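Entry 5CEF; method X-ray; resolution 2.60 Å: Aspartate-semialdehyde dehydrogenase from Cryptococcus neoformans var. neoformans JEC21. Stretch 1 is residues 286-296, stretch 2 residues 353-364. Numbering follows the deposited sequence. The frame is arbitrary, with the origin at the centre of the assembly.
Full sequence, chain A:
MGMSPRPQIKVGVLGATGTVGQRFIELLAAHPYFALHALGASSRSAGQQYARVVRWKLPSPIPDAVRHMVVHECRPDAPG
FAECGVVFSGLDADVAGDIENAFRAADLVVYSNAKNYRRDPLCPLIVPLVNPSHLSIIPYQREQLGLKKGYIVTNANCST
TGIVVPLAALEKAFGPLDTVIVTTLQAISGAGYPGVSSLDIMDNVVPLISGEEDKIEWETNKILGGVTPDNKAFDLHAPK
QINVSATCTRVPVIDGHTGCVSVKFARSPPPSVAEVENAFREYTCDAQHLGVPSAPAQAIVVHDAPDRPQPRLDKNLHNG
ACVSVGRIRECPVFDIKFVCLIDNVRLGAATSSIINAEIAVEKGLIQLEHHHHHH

Stretch 1 286-296: DAQHLGVPSAP
Stretch 2 353-364: SIINAEIAVEKG

Stretch 2 is a helix through Glu362, closed by a Schellman motif in which Gly364 takes positive phi (75/20). Stretch 1 begins helical at Asp286, makes its own Schellman turn at Gly291 (63/31), and then runs back along stretch 2, with CA atoms pairing Leu290 with Glu362 (7.5 Å), Val292 with Glu358 (6.0 Å) and Ser294 with Ile355 (5.7 Å).

Glu358 covers the most surface. Its extended side chain (chi1 m, chi2 t, chi3 -4°) points toward the type I turn Val292–Ala295 and grips Ser294 with both carboxylate oxygens: Ser294 N donates to Glu358 OE1 (2.8 Å, 160°) and Ser294 OG, at chi1 m, donates to Glu358 OE2 (2.6 Å). Pro293 N lies 3.3 Å from Glu358 OE1 but has no hydrogen to share.

Leu290 (m, t) points toward the helix, its CD1 lying 4.1 Å from Ile359 CG2 and 4.4 Å from Glu362 CB. Val292 (chi1 m; phi/psi -59/146) is buried, with CG1 4.0 Å from Ile359 CG1 and CG2 4.2 Å from Ile355 CG2. Both isoleucines are m, t and leave the backbone sideways, yet their ends come nearer; Ile359 CD1 thus reaches 3.6 Å from Ala287 CB.

At the margin, a water donates to Asp286 OD2 (2.5 Å) and weakly accepts from Lys363 NZ (3.3 Å).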

# COMPACT_ATOMS: atom_id res chain seq x y z
N ASP A 286 36.91 3.27 -11.79
CA ASP A 286 37.46 3.44 -13.13
C ASP A 286 36.54 4.20 -14.06
O ASP A 286 36.98 5.07 -14.82
CB ASP A 286 37.79 2.09 -13.78
CG ASP A 286 38.98 1.39 -13.16
OD1 ASP A 286 39.70 2.04 -12.36
OD2 ASP A 286 39.22 0.19 -13.49
N ALA A 287 35.25 3.89 -14.00
CA ALA A 287 34.31 4.49 -14.92
C ALA A 287 34.23 6.01 -14.75
O ALA A 287 34.02 6.75 -15.71
CB ALA A 287 32.94 3.87 -14.75
N GLN A 288 34.37 6.48 -13.51
CA GLN A 288 34.39 7.91 -13.26
C GLN A 288 35.71 8.51 -13.74
O GLN A 288 35.72 9.61 -14.30
CB GLN A 288 34.19 8.20 -11.77
CG GLN A 288 32.82 7.82 -11.28
CD GLN A 288 32.73 7.84 -9.77
OE1 GLN A 288 33.35 6.99 -9.10
NE2 GLN A 288 31.95 8.78 -9.21
N HIS A 289 36.81 7.81 -13.48
CA HIS A 289 38.15 8.28 -13.82
C HIS A 289 38.26 8.42 -15.32
O HIS A 289 38.90 9.34 -15.79
CB HIS A 289 39.26 7.35 -13.32
CG HIS A 289 39.34 7.23 -11.83
ND1 HIS A 289 39.81 6.10 -11.19
CD2 HIS A 289 38.96 8.09 -10.86
CE1 HIS A 289 39.73 6.28 -9.88
NE2 HIS A 289 39.22 7.48 -9.65
N LEU A 290 37.66 7.48 -16.05
CA LEU A 290 37.62 7.54 -17.50
C LEU A 290 36.67 8.63 -18.01
O LEU A 290 36.68 8.93 -19.19
CB LEU A 290 37.19 6.19 -18.06
CG LEU A 290 38.23 5.07 -17.92
CD1 LEU A 290 37.63 3.73 -18.31
CD2 LEU A 290 39.47 5.33 -18.76
N GLY A 291 35.81 9.16 -17.15
CA GLY A 291 34.86 10.15 -17.56
C GLY A 291 33.84 9.70 -18.60
O GLY A 291 33.38 10.52 -19.39
N VAL A 292 33.45 8.42 -18.62
CA VAL A 292 32.41 8.00 -19.55
C VAL A 292 31.13 8.80 -19.28
O VAL A 292 30.85 9.18 -18.14
CB VAL A 292 32.12 6.48 -19.56
CG1 VAL A 292 33.32 5.69 -20.07
CG2 VAL A 292 31.66 5.97 -18.20
N PRO A 293 30.39 9.09 -20.35
CA PRO A 293 29.25 10.00 -20.22
C PRO A 293 28.13 9.57 -19.27
O PRO A 293 27.50 10.43 -18.66
CB PRO A 293 28.69 10.11 -21.63
CG PRO A 293 29.49 9.21 -22.49
CD PRO A 293 30.63 8.63 -21.72
N SER A 294 27.87 8.27 -19.12
CA SER A 294 26.75 7.82 -18.33
C SER A 294 27.12 7.51 -16.87
O SER A 294 26.27 7.13 -16.09
CB SER A 294 26.09 6.59 -18.99
OG SER A 294 25.41 6.94 -20.18
N ALA A 295 28.39 7.70 -16.50
CA ALA A 295 28.84 7.47 -15.12
C ALA A 295 28.41 8.62 -14.24
O ALA A 295 28.40 9.76 -14.69
CB ALA A 295 30.36 7.32 -15.06
N PRO A 296 28.10 8.35 -12.97
CA PRO A 296 27.69 9.42 -12.10
C PRO A 296 28.90 10.20 -11.55
O PRO A 296 30.02 9.66 -11.45
CB PRO A 296 26.99 8.68 -11.00
CG PRO A 296 27.80 7.44 -10.84
CD PRO A 296 28.30 7.10 -12.23
N SER A 353 24.30 -1.65 -18.54
CA SER A 353 24.86 -2.20 -19.77
C SER A 353 25.49 -1.10 -20.62
O SER A 353 26.56 -1.30 -21.22
CB SER A 353 23.79 -2.94 -20.57
OG SER A 353 23.84 -4.31 -20.25
N ILE A 354 24.86 0.05 -20.67
CA ILE A 354 25.36 1.15 -21.47
C ILE A 354 26.68 1.68 -20.93
O ILE A 354 27.63 1.86 -21.69
CB ILE A 354 24.33 2.28 -21.52
CG1 ILE A 354 23.19 1.90 -22.48
CG2 ILE A 354 24.98 3.58 -21.95
CD1 ILE A 354 21.93 2.69 -22.27
N ILE A 355 26.75 1.85 -19.61
CA ILE A 355 27.99 2.30 -18.98
C ILE A 355 29.11 1.30 -19.27
O ILE A 355 30.25 1.71 -19.56
CB ILE A 355 27.87 2.49 -17.47
CG1 ILE A 355 26.89 3.61 -17.17
CG2 ILE A 355 29.20 2.88 -16.89
CD1 ILE A 355 26.37 3.65 -15.75
N ASN A 356 28.78 0.01 -19.20
CA ASN A 356 29.76 -1.03 -19.52
C ASN A 356 30.27 -0.83 -20.92
O ASN A 356 31.46 -0.91 -21.17
CB ASN A 356 29.16 -2.44 -19.42
CG ASN A 356 29.20 -3.00 -18.04
OD1 ASN A 356 29.74 -2.38 -17.13
ND2 ASN A 356 28.59 -4.14 -17.86
N ALA A 357 29.37 -0.60 -21.85
CA ALA A 357 29.76 -0.41 -23.23
C ALA A 357 30.61 0.85 -23.42
O ALA A 357 31.59 0.82 -24.14
CB ALA A 357 28.52 -0.36 -24.11
N GLU A 358 30.25 1.94 -22.73
CA GLU A 358 31.03 3.19 -22.82
C GLU A 358 32.48 2.92 -22.40
O GLU A 358 33.41 3.34 -23.08
CB GLU A 358 30.42 4.32 -21.98
CG GLU A 358 29.03 4.76 -22.42
CD GLU A 358 28.38 5.80 -21.51
OE1 GLU A 358 28.98 6.12 -20.49
OE2 GLU A 358 27.28 6.32 -21.82
N ILE A 359 32.66 2.18 -21.32
CA ILE A 359 34.00 1.83 -20.89
C ILE A 359 34.75 1.01 -21.96
O ILE A 359 35.94 1.24 -22.23
CB ILE A 359 33.96 1.05 -19.59
CG1 ILE A 359 33.47 1.99 -18.48
CG2 ILE A 359 35.34 0.51 -19.22
CD1 ILE A 359 32.97 1.24 -17.25
N ALA A 360 34.07 0.06 -22.58
CA ALA A 360 34.72 -0.75 -23.63
C ALA A 360 35.13 0.11 -24.83
O ALA A 360 36.13 -0.17 -25.49
CB ALA A 360 33.79 -1.88 -24.08
N VAL A 361 34.35 1.14 -25.12
CA VAL A 361 34.72 2.10 -26.13
C VAL A 361 36.03 2.78 -25.72
O VAL A 361 36.98 2.78 -26.49
CB VAL A 361 33.60 3.12 -26.37
CG1 VAL A 361 34.12 4.25 -27.23
CG2 VAL A 361 32.38 2.45 -27.03
N GLU A 362 36.12 3.28 -24.50
CA GLU A 362 37.38 3.89 -24.05
C GLU A 362 38.59 2.94 -24.11
O GLU A 362 39.69 3.39 -24.31
CB GLU A 362 37.24 4.44 -22.64
CG GLU A 362 36.24 5.59 -22.52
CD GLU A 362 36.58 6.78 -23.37
OE1 GLU A 362 37.68 7.32 -23.18
OE2 GLU A 362 35.77 7.15 -24.23
N LYS A 363 38.40 1.64 -23.94
CA LYS A 363 39.53 0.70 -23.97
C LYS A 363 39.78 0.15 -25.36
O LYS A 363 40.60 -0.74 -25.53
CB LYS A 363 39.28 -0.50 -23.06
CG LYS A 363 38.94 -0.17 -21.60
CD LYS A 363 40.13 0.29 -20.77
CE LYS A 363 39.88 -0.02 -19.30
NZ LYS A 363 39.30 -1.35 -18.84
N GLY A 364 39.05 0.61 -26.36
CA GLY A 364 39.27 0.13 -27.72
C GLY A 364 38.74 -1.25 -28.00
O GLY A 364 39.10 -1.88 -28.99
O HOH W 1 39.15 0.33 -15.99